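Local structure of ATP-dependent protease (Xanthomonas campestris pv. campestris, 7CAY) at residues 92-97 against 177-182; 114-119 against 157-162; 172-177 against 185-190. The protein probably binds protein substrates, in the manner of the N-terminal substrate-binding domain of Lon proteases. One frame throughout, in Å; residues are numbered along the deposited sequence.

Contact 1: 92-97 against 177-182; sequences RFRVQR and QEDDPH
Asp179 spreads its carboxylate between two arginines of strand 83-100, one to each oxygen. Arg92 NH1 points straight at Asp179 OD1 (N-H...O 179°), which lies at the edge of the guanidinium; the modelled separation is shorter than usual and doubtful at this resolution. Arg94 NH1 takes Asp179 OD2 at 2.6 Å, in its own guanidinium plane but on the anti side of the carboxylate and 34° out of the carboxylate plane, while Arg94 NE adds only a weak bond to the same oxygen. The arginines arrive differently. Arg92 kinks at chi3 (-52°) to turn its guanidinium toward the loop after helix 169-177, whereas Arg94 runs extended from CG to NE and approaches from the direction opposite to Asp179. Their length suits them to span backbones that stay apart, the nearest CA atoms, of Arg94 and Gln177, being 8.4 Å from each other. Further out, Arg92 NH1 also bonds the carbonyl of Leu176, near the C-terminal end of that helix, and Arg94 NE bonds Tyr66 OH weakly. With both oxygens engaged, the carboxylate is restrained against rotation, and two positive neighbours would be expected to keep Asp179 ionised. The resulting salt-bridge network ties the beta-sheet part of the domain to its helical part.

Contact 2: 114-119 against 157-162; sequences EPDSDD and VGWRLA
The loop 114-119, which has no regular secondary structure, passes helix segment 157-162 at a distance: the closest CA atoms, those of Asp116 and Trp159, are 9.9 Å apart. Within 157-162 the backbone is ordinary alpha helix, with Leu161 N bonded to Val157 O and Ala162 N to Gly158 O. A gap of this width has to be bridged by side chains, and one pair does so. Asp116 and Trp159 both direct their CB toward the opposite segment, the short acid from the loop and the long indole from the helix.

Trp159 NE1 donates to Asp116 OD1 at 2.5 Å, a length not to be leaned on at this resolution, with an N-H...O angle of 158°. The oxygen sits at the edge of the indole, close to the ring plane, as the in-plane N-H requires. On the acid's side the approach is less regular: NE1 comes from above the carboxylate, 48° out of its plane. The two flat groups stand almost perpendicular, 85° apart. Asp116 OD2 remains 3.6 Å from Trp159 NE1, leaving OD1 as the acceptor. Trp159 has CG anti to its carbonyl carbon, an orientation that carries the ring out from the helix toward the loop.

Around the pair, Pro19 and Arg184 touch Trp159. Arg184 also forms a long, weak ion pair with Asp116 OD1, and Asp119 shares a backbone hydrogen bond with Ala154 of helix 154-164. Tryptophan suits its place by offering a broad apolar surface for burial together with one polar N-H, and aspartate suits the partly exposed loop as a compact acceptor. The one side-chain bond between 114-119 and 157-162 thus satisfies the indole N-H of a buried tryptophan, and the nearby positive charge of Arg184 would be expected to favour the ionised carboxylate.

Contact 3: 172-177 against 185-190; sequences RLSLLQ and LEQLLA
Gln187 reaches across from helix 181-190 and lays its amide against Ser174 of helix 169-177, using both its donor and its acceptor. Gln187 NE2 donates to the backbone carbonyl Ser174 O (3.4 Å, 141° at the hydrogen), and Ser174 OG donates to Gln187 OE1 at 3.3 Å. Both bonds are weak and hold the amide only loosely. Glutamine fits this site because its chain is long enough to span the gap between the helices and ends in a group that can give and accept: CG stands between the backbone N and the carbonyl carbon (chi1 76°), and the chain runs extended beyond it to the serine. Serine is small enough for the amide to reach the Ser174 carbonyl beside it.

Next to the polar bridge comes the apolar layer. The side chains of Leu175 and Gln187 run antiparallel alongside one another, bringing Leu175 CD2 within 3.4 Å of Gln187 NE2 and 3.7 Å of Gln187 CG, so that the methylene part of the glutamine serves as packing surface. Leu175 CD1 then meets Leu188 CD1 at 3.8 Å, the two leucines lying roughly perpendicular. The buried leucines continue inward onto helix 154-164, where Leu175 touches Ala162 and Leu188 touches Leu161. Trp191 borders both Ser174 and Leu175.

The segment axes approach to 10.3 Å at an angle of 167°, almost antiparallel, and the connection 178-180 is short. This is a helical hairpin, with leucines on the side facing helix 154-164 and the Ser174-Gln187 pair at the partly exposed edge, forming part of the C-terminal helical bundle of this Lon N-terminal domain.

How the contacts relate
The three contacts differ in what they join. Contact 1 links the beta sheet to the helical part, contact 2 fastens the loop that follows strand 106-112 to helix 154-164, and contact 3 lies wholly within the helical part. All are partly buried. Contact 3 combines buried leucines with a weak, partly exposed polar bridge, whereas in contacts 1 and 2 a buried Arg92 and a buried Trp159 meet partly exposed aspartates. Arg92 and Trp159 pack together, connecting contacts 1 and 2. The C-terminal end of helix 169-177 serves both contacts 1 and 3; contacts 2 and 3 meet where Ala162 packs on Leu175.

Contact 1: 92-97 against 177-182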
loop_
_atom_site.group_PDB
_atom_site.type_symbol
_atom_site.label_atom_id
_atom_site.label_comp_id
_atom_site.label_asym_id
_atom_site.label_seq_id
_atom_site.Cartn_x
_atom_site.Cartn_y
_atom_site.Cartn_z
ATOM N N ARG A 92 0.697 1.670 6.996
ATOM C CA ARG A 92 1.264 0.345 6.793
ATOM C C ARG A 92 1.024 -0.520 8.023
ATOM O O ARG A 92 0.981 -0.029 9.153
ATOM C CB ARG A 92 2.763 0.428 6.506
ATOM C CG ARG A 92 3.113 1.129 5.212
ATOM C CD ARG A 92 4.610 1.369 5.108
ATOM N NE ARG A 92 5.132 2.042 6.293
ATOM C CZ ARG A 92 5.951 1.481 7.176
ATOM N NH1 ARG A 92 6.363 0.234 7.009
ATOM N NH2 ARG A 92 6.365 2.173 8.226
ATOM N N PHE A 93 0.868 -1.822 7.791
ATOM C CA PHE A 93 0.623 -2.757 8.876
ATOM C C PHE A 93 1.434 -4.025 8.658
ATOM O O PHE A 93 1.931 -4.292 7.560
ATOM C CB PHE A 93 -0.868 -3.098 9.013
ATOM C CG PHE A 93 -1.495 -3.620 7.753
ATOM C CD1 PHE A 93 -1.390 -4.959 7.410
ATOM C CD2 PHE A 93 -2.213 -2.778 6.922
ATOM C CE1 PHE A 93 -1.975 -5.443 6.255
ATOM C CE2 PHE A 93 -2.802 -3.256 5.766
ATOM C CZ PHE A 93 -2.684 -4.590 5.433
ATOM N N ARG A 94 1.561 -4.803 9.731
ATOM C CA ARG A 94 2.200 -6.110 9.698
ATOM C C ARG A 94 1.154 -7.178 9.993
ATOM O O ARG A 94 0.368 -7.035 10.934
ATOM C CB ARG A 94 3.338 -6.194 10.718
ATOM C CG ARG A 94 4.231 -4.974 10.747
ATOM C CD ARG A 94 5.496 -5.229 11.554
ATOM N NE ARG A 94 6.294 -4.016 11.710
ATOM C CZ ARG A 94 6.301 -3.264 12.805
ATOM N NH1 ARG A 94 7.054 -2.174 12.856
ATOM N NH2 ARG A 94 5.559 -3.605 13.852
ATOM N N VAL A 95 1.146 -8.241 9.192
ATOM C CA VAL A 95 0.203 -9.341 9.387
ATOM C C VAL A 95 0.812 -10.283 10.422
ATOM O O VAL A 95 1.711 -11.065 10.109
ATOM C CB VAL A 95 -0.116 -10.069 8.077
ATOM C CG1 VAL A 95 -1.258 -11.047 8.282
ATOM C CG2 VAL A 95 -0.461 -9.070 6.978
ATOM N N GLN A 96 0.332 -10.202 11.667
ATOM C CA GLN A 96 0.798 -11.126 12.698
ATOM C C GLN A 96 0.363 -12.551 12.383
ATOM O O GLN A 96 1.144 -13.497 12.542
ATOM C CB GLN A 96 0.267 -10.701 14.068
ATOM C CG GLN A 96 0.481 -9.231 14.396
ATOM C CD GLN A 96 1.763 -8.978 15.167
ATOM O OE1 GLN A 96 2.447 -7.980 14.942
ATOM N NE2 GLN A 96 2.090 -9.878 16.092
ATOM N N ARG A 97 -0.879 -12.715 11.938
ATOM C CA ARG A 97 -1.404 -13.997 11.500
ATOM C C ARG A 97 -2.669 -13.727 10.698
ATOM O O ARG A 97 -3.308 -12.683 10.854
ATOM C CB ARG A 97 -1.677 -14.935 12.684
ATOM C CG ARG A 97 -2.654 -14.389 13.708
ATOM C CD ARG A 97 -2.463 -15.041 15.073
ATOM N NE ARG A 97 -1.307 -14.503 15.790
ATOM C CZ ARG A 97 -0.178 -15.171 16.013
ATOM N NH1 ARG A 97 -0.043 -16.419 15.583
ATOM N NH2 ARG A 97 0.816 -14.592 16.676
ATOM N N GLN A 177 8.362 -3.196 3.769
ATOM C CA GLN A 177 8.766 -3.811 5.032
ATOM C C GLN A 177 9.683 -2.904 5.841
ATOM O O GLN A 177 9.628 -2.915 7.076
ATOM C CB GLN A 177 9.455 -5.150 4.766
ATOM N N GLU A 178 10.528 -2.121 5.172
ATOM C CA GLU A 178 11.446 -1.227 5.870
ATOM C C GLU A 178 10.667 -0.094 6.528
ATOM O O GLU A 178 9.989 0.680 5.845
ATOM C CB GLU A 178 12.482 -0.670 4.898
ATOM C CG GLU A 178 13.486 0.270 5.544
ATOM C CD GLU A 178 14.387 -0.436 6.534
ATOM O OE1 GLU A 178 15.249 -1.224 6.097
ATOM O OE2 GLU A 178 14.222 -0.214 7.752
ATOM N N ASP A 179 10.773 0.015 7.851
ATOM C CA ASP A 179 10.014 0.998 8.614
ATOM C C ASP A 179 10.793 2.281 8.893
ATOM O O ASP A 179 10.321 3.120 9.667
ATOM C CB ASP A 179 9.530 0.386 9.932
ATOM C CG ASP A 179 8.530 -0.739 9.720
ATOM O OD1 ASP A 179 7.900 -0.785 8.640
ATOM O OD2 ASP A 179 8.371 -1.576 10.636
ATOM N N ASP A 180 11.961 2.462 8.280
ATOM C CA ASP A 180 12.742 3.677 8.452
ATOM C C ASP A 180 12.883 4.402 7.120
ATOM O O ASP A 180 13.321 3.796 6.132
ATOM C CB ASP A 180 14.133 3.363 9.033
ATOM C CG ASP A 180 15.072 4.556 8.980
ATOM O OD1 ASP A 180 16.196 4.403 8.454
ATOM O OD2 ASP A 180 14.680 5.649 9.445
ATOM N N PRO A 181 12.525 5.690 7.050
ATOM C CA PRO A 181 12.576 6.391 5.755
ATOM C C PRO A 181 13.971 6.493 5.166
ATOM O O PRO A 181 14.123 6.428 3.940
ATOM C CB PRO A 181 12.001 7.776 6.087
ATOM C CG PRO A 181 11.179 7.564 7.318
ATOM C CD PRO A 181 11.894 6.506 8.101
ATOM N N HIS A 182 14.998 6.651 6.000
ATOM C CA HIS A 182 16.344 6.846 5.470
ATOM C C HIS A 182 16.955 5.535 4.990
ATOM O O HIS A 182 17.571 5.494 3.918
ATOM C CB HIS A 182 17.229 7.505 6.527
ATOM C CG HIS A 182 16.621 8.727 7.140
ATOM N ND1 HIS A 182 15.969 8.704 8.355
ATOM C CD2 HIS A 182 16.551 10.006 6.700
ATOM C CE1 HIS A 182 15.532 9.918 8.641
ATOM N NE2 HIS A 182 15.872 10.726 7.654
#

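Contact 2: 114-119 against 157-162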
loop_
_atom_site.group_PDB
_atom_site.type_symbol
_atom_site.label_atom_id
_atom_site.label_comp_id
_atom_site.label_asym_id
_atom_site.label_seq_id
_atom_site.Cartn_x
_atom_site.Cartn_y
_atom_site.Cartn_z
ATOM N N GLU A 114 4.645 2.580 12.841
ATOM C CA GLU A 114 4.806 3.986 13.175
ATOM C C GLU A 114 4.604 4.830 11.920
ATOM O O GLU A 114 5.121 4.481 10.849
ATOM C CB GLU A 114 6.188 4.252 13.773
ATOM N N PRO A 115 3.853 5.926 12.004
ATOM C CA PRO A 115 3.582 6.729 10.807
ATOM C C PRO A 115 4.859 7.297 10.205
ATOM O O PRO A 115 5.903 7.393 10.856
ATOM C CB PRO A 115 2.669 7.846 11.327
ATOM C CG PRO A 115 2.064 7.289 12.576
ATOM C CD PRO A 115 3.131 6.430 13.183
ATOM N N ASP A 116 4.760 7.661 8.930
ATOM C CA ASP A 116 5.888 8.243 8.216
ATOM C C ASP A 116 6.300 9.559 8.862
ATOM O O ASP A 116 5.484 10.477 8.995
ATOM C CB ASP A 116 5.513 8.454 6.749
ATOM C CG ASP A 116 5.268 7.150 6.017
ATOM O OD1 ASP A 116 6.246 6.558 5.516
ATOM O OD2 ASP A 116 4.099 6.707 5.961
ATOM N N SER A 117 7.564 9.651 9.264
ATOM C CA SER A 117 8.053 10.858 9.910
ATOM C C SER A 117 8.319 11.953 8.881
ATOM O O SER A 117 8.473 11.699 7.682
ATOM C CB SER A 117 9.329 10.576 10.706
ATOM O OG SER A 117 10.428 10.338 9.843
ATOM N N ASP A 118 8.375 13.190 9.374
ATOM C CA ASP A 118 8.669 14.360 8.558
ATOM C C ASP A 118 10.155 14.695 8.531
ATOM O O ASP A 118 10.518 15.828 8.194
ATOM C CB ASP A 118 7.878 15.563 9.070
ATOM C CG ASP A 118 8.063 15.782 10.558
ATOM O OD1 ASP A 118 7.855 14.817 11.326
ATOM O OD2 ASP A 118 8.430 16.908 10.962
ATOM N N ASP A 119 11.014 13.740 8.882
ATOM C CA ASP A 119 12.445 14.000 8.990
ATOM C C ASP A 119 13.018 14.460 7.656
ATOM O O ASP A 119 12.858 13.786 6.634
ATOM C CB ASP A 119 13.165 12.742 9.478
ATOM C CG ASP A 119 13.118 12.593 10.989
ATOM O OD1 ASP A 119 12.037 12.807 11.578
ATOM O OD2 ASP A 119 14.162 12.259 11.588
ATOM N N VAL A 157 9.671 11.478 -0.430
ATOM C CA VAL A 157 10.479 11.234 -1.621
ATOM C C VAL A 157 10.749 9.744 -1.784
ATOM O O VAL A 157 10.903 9.250 -2.908
ATOM C CB VAL A 157 11.787 12.057 -1.563
ATOM C CG1 VAL A 157 12.562 11.757 -0.292
ATOM C CG2 VAL A 157 12.655 11.795 -2.786
ATOM N N GLY A 158 10.785 9.002 -0.675
ATOM C CA GLY A 158 11.002 7.568 -0.765
ATOM C C GLY A 158 9.818 6.836 -1.367
ATOM O O GLY A 158 9.977 6.011 -2.271
ATOM N N TRP A 159 8.610 7.129 -0.876
ATOM C CA TRP A 159 7.418 6.496 -1.426
ATOM C C TRP A 159 7.142 6.917 -2.864
ATOM O O TRP A 159 6.482 6.174 -3.595
ATOM C CB TRP A 159 6.195 6.810 -0.558
ATOM C CG TRP A 159 6.224 6.217 0.833
ATOM C CD1 TRP A 159 5.927 6.860 2.001
ATOM C CD2 TRP A 159 6.556 4.867 1.194
ATOM N NE1 TRP A 159 6.059 6.001 3.063
ATOM C CE2 TRP A 159 6.442 4.771 2.597
ATOM C CE3 TRP A 159 6.940 3.732 0.469
ATOM C CZ2 TRP A 159 6.696 3.588 3.287
ATOM C CZ3 TRP A 159 7.198 2.565 1.157
ATOM C CH2 TRP A 159 7.074 2.499 2.551
ATOM N N ARG A 160 7.629 8.083 -3.289
ATOM C CA ARG A 160 7.324 8.568 -4.631
ATOM C C ARG A 160 8.272 7.978 -5.669
ATOM O O ARG A 160 7.834 7.532 -6.736
ATOM C CB ARG A 160 7.370 10.096 -4.665
ATOM C CG ARG A 160 6.260 10.758 -3.868
ATOM C CD ARG A 160 4.885 10.383 -4.400
ATOM N NE ARG A 160 3.981 10.000 -3.322
ATOM C CZ ARG A 160 3.691 8.742 -3.005
ATOM N NH1 ARG A 160 2.860 8.483 -2.005
ATOM N NH2 ARG A 160 4.224 7.742 -3.692
ATOM N N LEU A 161 9.578 7.986 -5.380
ATOM C CA LEU A 161 10.536 7.362 -6.289
ATOM C C LEU A 161 10.246 5.878 -6.459
ATOM O O LEU A 161 10.331 5.342 -7.572
ATOM C CB LEU A 161 11.961 7.573 -5.780
ATOM C CG LEU A 161 12.633 8.902 -6.118
ATOM C CD1 LEU A 161 14.073 8.889 -5.639
ATOM C CD2 LEU A 161 12.563 9.153 -7.613
ATOM N N ALA A 162 9.897 5.200 -5.362
ATOM C CA ALA A 162 9.538 3.788 -5.432
ATOM C C ALA A 162 8.379 3.547 -6.388
ATOM O O ALA A 162 8.338 2.517 -7.069
ATOM C CB ALA A 162 9.192 3.274 -4.035
#

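Contact 3: 172-177 against 185-190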
loop_
_atom_site.group_PDB
_atom_site.type_symbol
_atom_site.label_atom_id
_atom_site.label_comp_id
_atom_site.label_asym_id
_atom_site.label_seq_id
_atom_site.Cartn_x
_atom_site.Cartn_y
_atom_site.Cartn_z
ATOM N N ARG A 172 9.604 -3.466 -4.296
ATOM C CA ARG A 172 8.626 -2.584 -3.672
ATOM C C ARG A 172 8.106 -3.168 -2.366
ATOM O O ARG A 172 7.761 -2.419 -1.445
ATOM C CB ARG A 172 7.478 -2.309 -4.644
ATOM C CG ARG A 172 7.957 -1.892 -6.021
ATOM C CD ARG A 172 6.906 -1.116 -6.791
ATOM N NE ARG A 172 7.434 -0.662 -8.074
ATOM C CZ ARG A 172 6.975 0.390 -8.746
ATOM N NH1 ARG A 172 5.979 1.112 -8.253
ATOM N NH2 ARG A 172 7.522 0.725 -9.907
ATOM N N LEU A 173 8.053 -4.498 -2.264
ATOM C CA LEU A 173 7.652 -5.134 -1.013
ATOM C C LEU A 173 8.713 -4.948 0.064
ATOM O O LEU A 173 8.386 -4.755 1.241
ATOM C CB LEU A 173 7.382 -6.622 -1.250
ATOM C CG LEU A 173 7.054 -7.483 -0.028
ATOM C CD1 LEU A 173 5.726 -7.076 0.591
ATOM C CD2 LEU A 173 7.045 -8.951 -0.408
ATOM N N SER A 174 9.990 -5.006 -0.320
ATOM C CA SER A 174 11.065 -4.805 0.645
ATOM C C SER A 174 11.058 -3.381 1.188
ATOM O O SER A 174 11.318 -3.165 2.377
ATOM C CB SER A 174 12.411 -5.134 0.003
ATOM O OG SER A 174 13.478 -4.919 0.911
ATOM N N LEU A 175 10.766 -2.399 0.332
ATOM C CA LEU A 175 10.627 -1.025 0.803
ATOM C C LEU A 175 9.464 -0.895 1.777
ATOM O O LEU A 175 9.570 -0.198 2.793
ATOM C CB LEU A 175 10.441 -0.079 -0.386
ATOM C CG LEU A 175 11.644 0.062 -1.320
ATOM C CD1 LEU A 175 11.252 0.717 -2.633
ATOM C CD2 LEU A 175 12.758 0.842 -0.646
ATOM N N LEU A 176 8.345 -1.563 1.483
ATOM C CA LEU A 176 7.203 -1.541 2.391
ATOM C C LEU A 176 7.570 -2.119 3.755
ATOM O O LEU A 176 7.152 -1.593 4.793
ATOM C CB LEU A 176 6.031 -2.310 1.773
ATOM C CG LEU A 176 4.643 -2.127 2.395
ATOM C CD1 LEU A 176 4.085 -0.747 2.066
ATOM C CD2 LEU A 176 3.693 -3.225 1.936
ATOM N N GLN A 177 8.362 -3.196 3.769
ATOM C CA GLN A 177 8.766 -3.811 5.032
ATOM C C GLN A 177 9.683 -2.904 5.841
ATOM O O GLN A 177 9.628 -2.915 7.076
ATOM C CB GLN A 177 9.455 -5.150 4.766
ATOM N N LEU A 185 15.494 4.855 1.672
ATOM C CA LEU A 185 16.182 5.542 0.586
ATOM C C LEU A 185 17.573 4.978 0.329
ATOM O O LEU A 185 18.089 5.122 -0.785
ATOM C CB LEU A 185 16.272 7.039 0.890
ATOM C CG LEU A 185 14.961 7.822 0.775
ATOM C CD1 LEU A 185 15.057 9.150 1.507
ATOM C CD2 LEU A 185 14.605 8.046 -0.688
ATOM N N GLU A 186 18.188 4.338 1.325
ATOM C CA GLU A 186 19.521 3.779 1.124
ATOM C C GLU A 186 19.472 2.546 0.228
ATOM O O GLU A 186 20.358 2.347 -0.612
ATOM C CB GLU A 186 20.163 3.449 2.473
ATOM C CG GLU A 186 21.663 3.188 2.405
ATOM C CD GLU A 186 22.463 4.433 2.053
ATOM O OE1 GLU A 186 22.527 5.363 2.887
ATOM O OE2 GLU A 186 23.023 4.479 0.937
ATOM N N GLN A 187 18.447 1.706 0.385
ATOM C CA GLN A 187 18.288 0.562 -0.506
ATOM C C GLN A 187 17.535 0.922 -1.778
ATOM O O GLN A 187 17.733 0.272 -2.810
ATOM C CB GLN A 187 17.581 -0.594 0.211
ATOM C CG GLN A 187 16.085 -0.426 0.394
ATOM C CD GLN A 187 15.413 -1.713 0.847
ATOM O OE1 GLN A 187 16.011 -2.791 0.799
ATOM N NE2 GLN A 187 14.162 -1.606 1.289
ATOM N N LEU A 188 16.681 1.948 -1.729
ATOM C CA LEU A 188 16.115 2.492 -2.958
ATOM C C LEU A 188 17.207 3.058 -3.852
ATOM O O LEU A 188 17.054 3.098 -5.079
ATOM C CB LEU A 188 15.078 3.566 -2.624
ATOM C CG LEU A 188 14.292 4.205 -3.770
ATOM C CD1 LEU A 188 13.472 3.160 -4.509
ATOM C CD2 LEU A 188 13.397 5.316 -3.239
ATOM N N LEU A 189 18.319 3.492 -3.254
ATOM C CA LEU A 189 19.456 3.975 -4.028
ATOM C C LEU A 189 20.168 2.839 -4.749
ATOM O O LEU A 189 20.689 3.037 -5.853
ATOM C CB LEU A 189 20.424 4.719 -3.105
ATOM C CG LEU A 189 21.737 5.227 -3.699
ATOM C CD1 LEU A 189 21.458 6.146 -4.874
ATOM C CD2 LEU A 189 22.562 5.941 -2.641
ATOM N N ALA A 190 20.200 1.646 -4.149
ATOM C CA ALA A 190 20.852 0.512 -4.796
ATOM C C ALA A 190 20.050 0.019 -5.993
ATOM O O ALA A 190 20.623 -0.307 -7.041
ATOM C CB ALA A 190 21.061 -0.619 -3.789
#